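Local coordinates for Lin1840 protein (Listeria innocua serovar 6a, PDB 4ZOC) that probably hydrolyses terminal, non-reducing beta-D-glucosyl residues with release of beta-D-glucose, and takes part in beta-1,2-glucan metabolism, at residues S26-L29 with K35-E38; D129-T134 with N410-E415; N182-A187 with N352-D357. The protein carries 2 engineered substitutions. All coordinates share one frame; numbering follows the deposited sequence.

Contact 1. Residues S26-L29 with K35-E38; sequences SPFL and KNAE
Phe-28 carries nearly all of this contact, pressing its CB and the adjoining part of its ring against the backbone and side chain of Asn-36. The closest approaches are of carbon to carbonyl oxygen: Phe-28 CB lies 3.5 Å from Asn-36 O and 3.6 Å from Lys-35 O, two successive peptide oxygens that both face the methylene from the side of the 35-38 segment. The CG of Phe-28 stands between its own backbone N and carbonyl carbon (chi1 48°), which carries the ring past Asn-36. Apolar packing continues there, with Phe-28 CD2 3.8 Å from Asn-36 CB; the ring and the amide of Asn-36 are turned 77° apart. Ser-26 CB lies over one face of the same ring, toward its rim.

No hydrogen bond joins the two segments; each has bonds of its own. Asn-36 ND2 donates to Glu-38 OE2 (3.1 Å), lying above the carboxylate plane while the oxygen stays in the amide plane. Across the loop, Leu-29 N closes the short 3-10 turn on Ser-26 O at 3.2 Å.

In the barrel fold, this is the loop between strand 23-25 and helix 37-47 doubling back on itself. Phe-28 also packs on Leu-39 and Leu-43 of that helix, Thr-40 bonds to the carbonyl of Phe-28, and Pro-27 leans on helix 66-79.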
loop_
_atom_site.group_PDB
_atom_site.type_symbol
_atom_site.label_atom_id
_atom_site.label_comp_id
_atom_site.label_asym_id
_atom_site.label_seq_id
_atom_site.Cartn_x
_atom_site.Cartn_y
_atom_site.Cartn_z
ATOM N N SER A 26 -28.566 -11.808 18.307
ATOM C CA SER A 26 -29.373 -10.599 18.231
ATOM C C SER A 26 -30.587 -10.762 19.164
ATOM O O SER A 26 -30.999 -11.913 19.418
ATOM C CB SER A 26 -29.862 -10.422 16.820
ATOM O OG SER A 26 -28.782 -10.030 15.980
ATOM N N PRO A 27 -31.176 -9.657 19.648
ATOM C CA PRO A 27 -32.176 -9.814 20.718
ATOM C C PRO A 27 -33.451 -10.578 20.314
ATOM O O PRO A 27 -34.122 -11.248 21.158
ATOM C CB PRO A 27 -32.534 -8.389 21.085
ATOM C CG PRO A 27 -32.131 -7.544 19.865
ATOM C CD PRO A 27 -30.860 -8.244 19.413
ATOM N N PHE A 28 -33.822 -10.434 19.055
ATOM C CA PHE A 28 -35.116 -11.004 18.596
ATOM C C PHE A 28 -35.048 -12.510 18.360
ATOM O O PHE A 28 -36.048 -13.135 17.990
ATOM C CB PHE A 28 -35.623 -10.276 17.325
ATOM C CG PHE A 28 -34.607 -10.116 16.267
ATOM C CD1 PHE A 28 -34.392 -11.135 15.380
ATOM C CD2 PHE A 28 -33.897 -8.916 16.123
ATOM C CE1 PHE A 28 -33.437 -10.985 14.377
ATOM C CE2 PHE A 28 -32.923 -8.784 15.125
ATOM C CZ PHE A 28 -32.721 -9.813 14.271
ATOM N N LEU A 29 -33.881 -13.097 18.599
ATOM C CA LEU A 29 -33.729 -14.567 18.690
ATOM C C LEU A 29 -34.067 -15.127 20.086
ATOM O O LEU A 29 -34.077 -16.319 20.285
ATOM C CB LEU A 29 -32.350 -15.039 18.243
ATOM C CG LEU A 29 -32.048 -14.573 16.827
ATOM C CD1 LEU A 29 -30.611 -14.702 16.416
ATOM C CD2 LEU A 29 -32.926 -15.329 15.839
ATOM N N LYS A 35 -39.256 -6.302 20.208
ATOM C CA LYS A 35 -39.125 -5.690 18.886
ATOM C C LYS A 35 -38.630 -6.734 17.882
ATOM O O LYS A 35 -37.827 -7.634 18.218
ATOM C CB LYS A 35 -38.225 -4.465 18.944
ATOM C CG LYS A 35 -38.047 -3.758 17.640
ATOM C CD LYS A 35 -37.225 -2.493 17.772
ATOM C CE LYS A 35 -37.325 -1.731 16.453
ATOM N NZ LYS A 35 -36.174 -0.833 16.342
ATOM N N ASN A 36 -39.117 -6.620 16.639
ATOM C CA ASN A 36 -38.663 -7.437 15.488
ATOM C C ASN A 36 -39.017 -8.908 15.671
ATOM O O ASN A 36 -38.337 -9.773 15.128
ATOM C CB ASN A 36 -37.147 -7.250 15.231
ATOM C CG ASN A 36 -36.786 -5.905 14.553
ATOM O OD1 ASN A 36 -35.825 -5.219 14.939
ATOM N ND2 ASN A 36 -37.499 -5.549 13.543
ATOM N N ALA A 37 -40.079 -9.193 16.444
ATOM C CA ALA A 37 -40.614 -10.554 16.600
ATOM C C ALA A 37 -40.900 -11.260 15.248
ATOM O O ALA A 37 -40.848 -12.466 15.177
ATOM C CB ALA A 37 -41.869 -10.561 17.464
ATOM N N GLU A 38 -41.154 -10.492 14.188
ATOM C CA GLU A 38 -41.317 -11.035 12.816
ATOM C C GLU A 38 -40.028 -11.627 12.221
ATOM O O GLU A 38 -40.088 -12.516 11.360
ATOM C CB GLU A 38 -41.901 -9.972 11.863
ATOM C CG GLU A 38 -40.979 -8.854 11.376
ATOM C CD GLU A 38 -40.768 -7.720 12.383
ATOM O OE1 GLU A 38 -41.383 -7.715 13.493
ATOM O OE2 GLU A 38 -39.963 -6.807 12.061
#

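Contact 2. Residues D129-T134 with N410-E415; sequences DGHHVT and NVYGEE
Two aromatic side chains, His-131 and Tyr-412, meet with the CE1-NE2 side of the imidazole against the hydroxyl end of the phenol, yet without bonding to each other, each having its hydrogen-bond partner elsewhere. The pair bridges the TIM barrel and the C-terminal domain of a family 3 glycoside hydrolase: His-131 comes just before barrel strand 133-134, Tyr-412 from the loop between strand 393-397 and helix 421-426.

The side chains approach from opposite directions. His-131 CE1 comes to 3.5 Å from Tyr-412 OH, while His-131 NE2 lies 3.9 Å from Tyr-412 CZ. The rings meet obliquely, centroids 5.2 Å apart and planes at 56°. In Tyr-412 the first torsion (chi1 -64°) sets CG on the backbone N side, opposite the carbonyl carbon, which turns the phenol toward the 129-134 segment. Asp-129 O lies over one face of the imidazole, near its rim, and Val-411 CG1 similarly over one face of the phenol.

Tyr-96 ties the pair together: its hydroxyl bonds to His-131 NE2 and to Asp-129, and its ring stacks on Tyr-412. The hydroxyl of Tyr-412 bonds to Ser-63 O, so the partly buried phenol spends its polar end on a barrel loop.

Each segment is shaped by a local motif. Gly-130, with positive phi, is the C-prime residue of a Schellman motif ending the helix that precedes it. Around Val-411 and Tyr-412, an Asx motif folds the other loop: Gly-413 N donates to Asn-410 OD1 over 2.9 Å, tilted 28° from the carbonyl plane.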
loop_
_atom_site.group_PDB
_atom_site.type_symbol
_atom_site.label_atom_id
_atom_site.label_comp_id
_atom_site.label_asym_id
_atom_site.label_seq_id
_atom_site.Cartn_x
_atom_site.Cartn_y
_atom_site.Cartn_z
ATOM N N ASP A 129 -30.218 2.421 29.112
ATOM C CA ASP A 129 -31.037 1.680 28.188
ATOM C C ASP A 129 -30.704 0.176 28.222
ATOM O O ASP A 129 -31.071 -0.558 27.336
ATOM C CB ASP A 129 -30.909 2.292 26.776
ATOM C CG ASP A 129 -32.215 2.392 26.063
ATOM O OD1 ASP A 129 -33.283 2.256 26.708
ATOM O OD2 ASP A 129 -32.194 2.613 24.847
ATOM N N GLY A 130 -29.953 -0.253 29.244
ATOM C CA GLY A 130 -29.752 -1.647 29.546
ATOM C C GLY A 130 -28.508 -2.353 29.012
ATOM O O GLY A 130 -28.409 -3.542 29.111
ATOM N N HIS A 131 -27.598 -1.609 28.412
ATOM C CA HIS A 131 -26.363 -2.158 27.849
ATOM C C HIS A 131 -25.228 -2.246 28.860
ATOM O O HIS A 131 -24.960 -1.306 29.557
ATOM C CB HIS A 131 -25.906 -1.284 26.675
ATOM C CG HIS A 131 -26.948 -1.091 25.611
ATOM N ND1 HIS A 131 -27.397 -2.111 24.796
ATOM C CD2 HIS A 131 -27.672 0.001 25.272
ATOM C CE1 HIS A 131 -28.321 -1.651 23.981
ATOM N NE2 HIS A 131 -28.517 -0.376 24.264
ATOM N N HIS A 132 -24.498 -3.370 28.835
ATOM C CA HIS A 132 -23.405 -3.660 29.777
ATOM C C HIS A 132 -22.034 -3.408 29.189
ATOM O O HIS A 132 -21.117 -3.128 29.940
ATOM C CB HIS A 132 -23.384 -5.101 30.205
ATOM C CG HIS A 132 -24.713 -5.559 30.742
ATOM N ND1 HIS A 132 -25.137 -6.857 30.656
ATOM C CD2 HIS A 132 -25.698 -4.875 31.368
ATOM C CE1 HIS A 132 -26.360 -6.959 31.168
ATOM N NE2 HIS A 132 -26.715 -5.782 31.637
ATOM N N VAL A 133 -21.880 -3.620 27.888
ATOM C CA VAL A 133 -20.601 -3.484 27.177
ATOM C C VAL A 133 -20.765 -2.665 25.922
ATOM O O VAL A 133 -21.748 -2.823 25.212
ATOM C CB VAL A 133 -20.116 -4.917 26.655
ATOM C CG1 VAL A 133 -18.787 -4.905 25.940
ATOM C CG2 VAL A 133 -20.040 -5.906 27.772
ATOM N N THR A 134 -19.770 -1.836 25.612
ATOM C CA THR A 134 -19.716 -1.246 24.291
ATOM C C THR A 134 -18.519 -1.706 23.498
ATOM O O THR A 134 -17.417 -1.829 24.050
ATOM C CB THR A 134 -19.708 0.299 24.353
ATOM O OG1 THR A 134 -19.646 0.816 23.014
ATOM C CG2 THR A 134 -18.473 0.904 25.145
ATOM N N ASN A 410 -23.728 5.331 14.087
ATOM C CA ASN A 410 -24.725 5.925 14.966
ATOM C C ASN A 410 -25.969 5.019 14.992
ATOM O O ASN A 410 -26.871 5.162 14.199
ATOM C CB ASN A 410 -25.078 7.324 14.477
ATOM C CG ASN A 410 -26.302 7.833 15.134
ATOM O OD1 ASN A 410 -26.477 7.642 16.327
ATOM N ND2 ASN A 410 -27.183 8.424 14.364
ATOM N N VAL A 411 -25.965 4.032 15.863
ATOM C CA VAL A 411 -26.958 2.955 15.904
ATOM C C VAL A 411 -28.228 3.395 16.609
ATOM O O VAL A 411 -29.315 2.919 16.259
ATOM C CB VAL A 411 -26.349 1.651 16.506
ATOM C CG1 VAL A 411 -27.345 0.522 16.665
ATOM C CG2 VAL A 411 -25.203 1.152 15.619
ATOM N N TYR A 412 -28.107 4.330 17.556
ATOM C CA TYR A 412 -29.195 4.650 18.463
ATOM C C TYR A 412 -29.668 6.093 18.433
ATOM O O TYR A 412 -30.769 6.364 18.863
ATOM C CB TYR A 412 -28.791 4.269 19.886
ATOM C CG TYR A 412 -28.571 2.782 20.043
ATOM C CD1 TYR A 412 -29.645 1.915 20.275
ATOM C CD2 TYR A 412 -27.274 2.239 19.988
ATOM C CE1 TYR A 412 -29.414 0.541 20.436
ATOM C CE2 TYR A 412 -27.026 0.844 20.113
ATOM C CZ TYR A 412 -28.122 0.007 20.354
ATOM O OH TYR A 412 -28.010 -1.353 20.507
ATOM N N GLY A 413 -28.892 6.992 17.845
ATOM C CA GLY A 413 -29.210 8.404 17.824
ATOM C C GLY A 413 -30.198 8.732 16.713
ATOM O O GLY A 413 -30.219 8.080 15.634
ATOM N N GLU A 414 -31.023 9.714 16.965
ATOM C CA GLU A 414 -32.109 10.071 16.042
ATOM C C GLU A 414 -31.870 11.439 15.377
ATOM O O GLU A 414 -31.614 12.478 16.022
ATOM C CB GLU A 414 -33.477 10.062 16.750
ATOM C CG GLU A 414 -33.763 8.735 17.472
ATOM C CD GLU A 414 -35.049 8.765 18.233
ATOM O OE1 GLU A 414 -36.093 8.864 17.553
ATOM O OE2 GLU A 414 -35.017 8.711 19.503
ATOM N N GLU A 415 -32.074 11.460 14.064
ATOM C CA GLU A 415 -31.919 12.692 13.330
ATOM C C GLU A 415 -32.892 13.833 13.749
ATOM O O GLU A 415 -32.514 14.994 13.752
ATOM C CB GLU A 415 -31.915 12.451 11.802
ATOM C CG GLU A 415 -30.622 11.785 11.369
ATOM C CD GLU A 415 -30.510 11.544 9.902
ATOM O OE1 GLU A 415 -31.479 11.852 9.204
ATOM O OE2 GLU A 415 -29.458 10.982 9.445
#

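Contact 3. Residues N182-A187 with N352-D357; sequences NLEQMA and NDRTKD
Asp-357 OD2 is gripped by two nitrogens of Arg-354, whose guanidinium in turn meets Glu-184 across the contact. Both Arg-354 NE and Arg-354 NH2 donate to Asp-357 OD2 at 2.8 Å, a side-on salt bridge to a single atom. The oxygen sits in plane at the guanidinium edge and is met on its anti side, about 20° out of the carboxylate plane. A bend at chi3 (42°) turns the arginine back onto this aspartate, and the two bonds hold the guanidinium against rotation.

Glu-184 CG lies over one face of that group, toward its rim and 3.6 Å from Arg-354 NH2. Glu-184 OE2 is 4.3 Å from Arg-354 NH2 and well out of the guanidinium plane, leaving only charge attraction. The like-charged Glu-184 OE2 and Asp-357 OD2 stand 4.2 Å apart. A water donates to Asp-357 OD2 (2.7 Å) and lies beside Glu-184 OE2, at a distance too short to be trusted; with the arginine it probably moderates the repulsion.

Another water links the segments, donating to Leu-183 O at 2.8 Å and accepting from Arg-354 NH1 at 3.0 Å. Arg-354 NH1 also bonds to Thr-127 OG1 at the end of helix 112-128.

An Asx turn from Asp-353 to Thr-355 N shapes the second loop. The whole joins a type I beta turn (Asn-182 to Gln-185) before TIM-barrel strand 187-193 to the connection running toward the C-terminal domain.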
loop_
_atom_site.group_PDB
_atom_site.type_symbol
_atom_site.label_atom_id
_atom_site.label_comp_id
_atom_site.label_asym_id
_atom_site.label_seq_id
_atom_site.Cartn_x
_atom_site.Cartn_y
_atom_site.Cartn_z
ATOM N N ASN A 182 -20.675 0.663 40.192
ATOM C CA ASN A 182 -20.832 1.859 39.441
ATOM C C ASN A 182 -21.656 1.528 38.167
ATOM O O ASN A 182 -21.104 1.338 37.082
ATOM C CB ASN A 182 -19.430 2.403 39.026
ATOM C CG ASN A 182 -18.550 2.775 40.207
ATOM O OD1 ASN A 182 -17.299 2.825 40.132
ATOM N ND2 ASN A 182 -19.173 2.990 41.306
ATOM N N LEU A 183 -22.980 1.522 38.298
ATOM C CA LEU A 183 -23.855 1.031 37.247
ATOM C C LEU A 183 -24.224 2.035 36.172
ATOM O O LEU A 183 -25.012 1.696 35.253
ATOM C CB LEU A 183 -25.140 0.449 37.876
ATOM C CG LEU A 183 -24.948 -0.592 39.006
ATOM C CD1 LEU A 183 -26.254 -1.272 39.361
ATOM C CD2 LEU A 183 -23.852 -1.626 38.704
ATOM N N GLU A 184 -23.589 3.199 36.213
ATOM C CA GLU A 184 -23.668 4.188 35.096
ATOM C C GLU A 184 -22.419 4.166 34.192
ATOM O O GLU A 184 -22.388 4.827 33.155
ATOM C CB GLU A 184 -23.798 5.627 35.610
ATOM C CG GLU A 184 -25.132 5.881 36.314
ATOM C CD GLU A 184 -25.226 7.274 36.939
ATOM O OE1 GLU A 184 -24.301 8.127 36.712
ATOM O OE2 GLU A 184 -26.245 7.521 37.645
ATOM N N GLN A 185 -21.418 3.418 34.621
ATOM C CA GLN A 185 -20.260 3.018 33.785
ATOM C C GLN A 185 -20.501 1.645 33.199
ATOM O O GLN A 185 -21.359 0.877 33.665
ATOM C CB GLN A 185 -19.029 2.895 34.662
ATOM C CG GLN A 185 -18.715 4.036 35.573
ATOM C CD GLN A 185 -18.436 5.302 34.906
ATOM O OE1 GLN A 185 -18.571 6.332 35.536
ATOM N NE2 GLN A 185 -18.069 5.284 33.624
ATOM N N MET A 186 -19.744 1.307 32.149
ATOM C CA MET A 186 -19.942 0.049 31.445
ATOM C C MET A 186 -18.582 -0.508 31.008
ATOM O O MET A 186 -17.574 0.204 31.015
ATOM C CB MET A 186 -20.830 0.271 30.229
ATOM C CG MET A 186 -20.214 1.055 29.072
ATOM S SD MET A 186 -21.412 1.598 27.851
ATOM C CE MET A 186 -22.255 0.107 27.430
ATOM N N ALA A 187 -18.554 -1.775 30.625
ATOM C CA ALA A 187 -17.336 -2.377 30.090
ATOM C C ALA A 187 -17.063 -1.875 28.670
ATOM O O ALA A 187 -17.962 -1.764 27.823
ATOM C CB ALA A 187 -17.411 -3.859 30.109
ATOM N N ASN A 352 -35.944 1.124 38.658
ATOM C CA ASN A 352 -35.354 2.418 38.517
ATOM C C ASN A 352 -35.311 2.757 37.032
ATOM O O ASN A 352 -34.328 2.457 36.332
ATOM C CB ASN A 352 -33.962 2.490 39.119
ATOM C CG ASN A 352 -33.374 3.884 39.039
ATOM O OD1 ASN A 352 -34.096 4.859 38.975
ATOM N ND2 ASN A 352 -32.077 3.978 39.011
ATOM N N ASP A 353 -36.380 3.381 36.554
ATOM C CA ASP A 353 -36.412 3.870 35.160
ATOM C C ASP A 353 -35.497 5.083 35.038
ATOM O O ASP A 353 -35.626 6.022 35.786
ATOM C CB ASP A 353 -37.858 4.146 34.703
ATOM C CG ASP A 353 -37.936 4.682 33.282
ATOM O OD1 ASP A 353 -37.184 5.597 32.894
ATOM O OD2 ASP A 353 -38.790 4.224 32.555
ATOM N N ARG A 354 -34.500 4.990 34.168
ATOM C CA ARG A 354 -33.486 6.031 33.972
ATOM C C ARG A 354 -33.628 6.739 32.632
ATOM O O ARG A 354 -32.634 7.303 32.137
ATOM C CB ARG A 354 -32.063 5.419 34.080
ATOM C CG ARG A 354 -31.697 4.713 35.427
ATOM C CD ARG A 354 -30.197 4.305 35.593
ATOM N NE ARG A 354 -29.324 5.363 35.106
ATOM C CZ ARG A 354 -28.296 5.149 34.310
ATOM N NH1 ARG A 354 -27.892 3.909 34.070
ATOM N NH2 ARG A 354 -27.660 6.153 33.804
ATOM N N THR A 355 -34.836 6.803 32.098
ATOM C CA THR A 355 -35.144 7.672 30.945
ATOM C C THR A 355 -34.666 9.119 31.208
ATOM O O THR A 355 -34.258 9.830 30.248
ATOM C CB THR A 355 -36.696 7.698 30.604
ATOM O OG1 THR A 355 -37.199 6.373 30.372
ATOM C CG2 THR A 355 -37.053 8.543 29.345
ATOM N N LYS A 356 -34.732 9.570 32.472
ATOM C CA LYS A 356 -34.383 10.981 32.808
ATOM C C LYS A 356 -32.893 11.256 32.487
ATOM O O LYS A 356 -32.517 12.396 32.354
ATOM C CB LYS A 356 -34.737 11.289 34.255
ATOM C CG LYS A 356 -33.836 10.609 35.272
ATOM C CD LYS A 356 -34.346 10.871 36.684
ATOM C CE LYS A 356 -35.552 10.001 37.074
ATOM N NZ LYS A 356 -36.225 10.632 38.243
ATOM N N ASP A 357 -32.085 10.197 32.377
ATOM C CA ASP A 357 -30.663 10.310 32.116
ATOM C C ASP A 357 -30.277 10.414 30.589
ATOM O O ASP A 357 -29.108 10.543 30.269
ATOM C CB ASP A 357 -29.878 9.141 32.739
ATOM C CG ASP A 357 -29.813 9.164 34.291
ATOM O OD1 ASP A 357 -30.148 10.192 34.893
ATOM O OD2 ASP A 357 -29.394 8.128 34.901
HETATM O O HOH W 1 -27.780 1.358 35.663
HETATM O O HOH W 2 -28.058 9.053 37.089
#

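In the fold
Contacts 2 and 3 adjoin, their centres 12 Å apart: neighbouring parallel barrel strands 133-134 and 187-193 join them, with Thr-134 N 2.9 Å from Ala-187 O and Ala-187 N 3.0 Å from His-132 O, both probable hydrogen bonds. Met-186 CB packs on His-132 O and Met-186 CE on the carbonyl carbon of Val-133. Contact 3 is nested within the loop that contact 2 closes. Contact 1 touches neither, its centre 16 Å from that of contact 2 and 24 Å from that of contact 3. Contacts 1 and 2 lie near bound glucose, the side chains of Phe-28 about 8 Å and Tyr-412 about 11 Å away; Ser-26 touches Trp-271 and 410-415 follows Trp-409, both glucose-pocket residues.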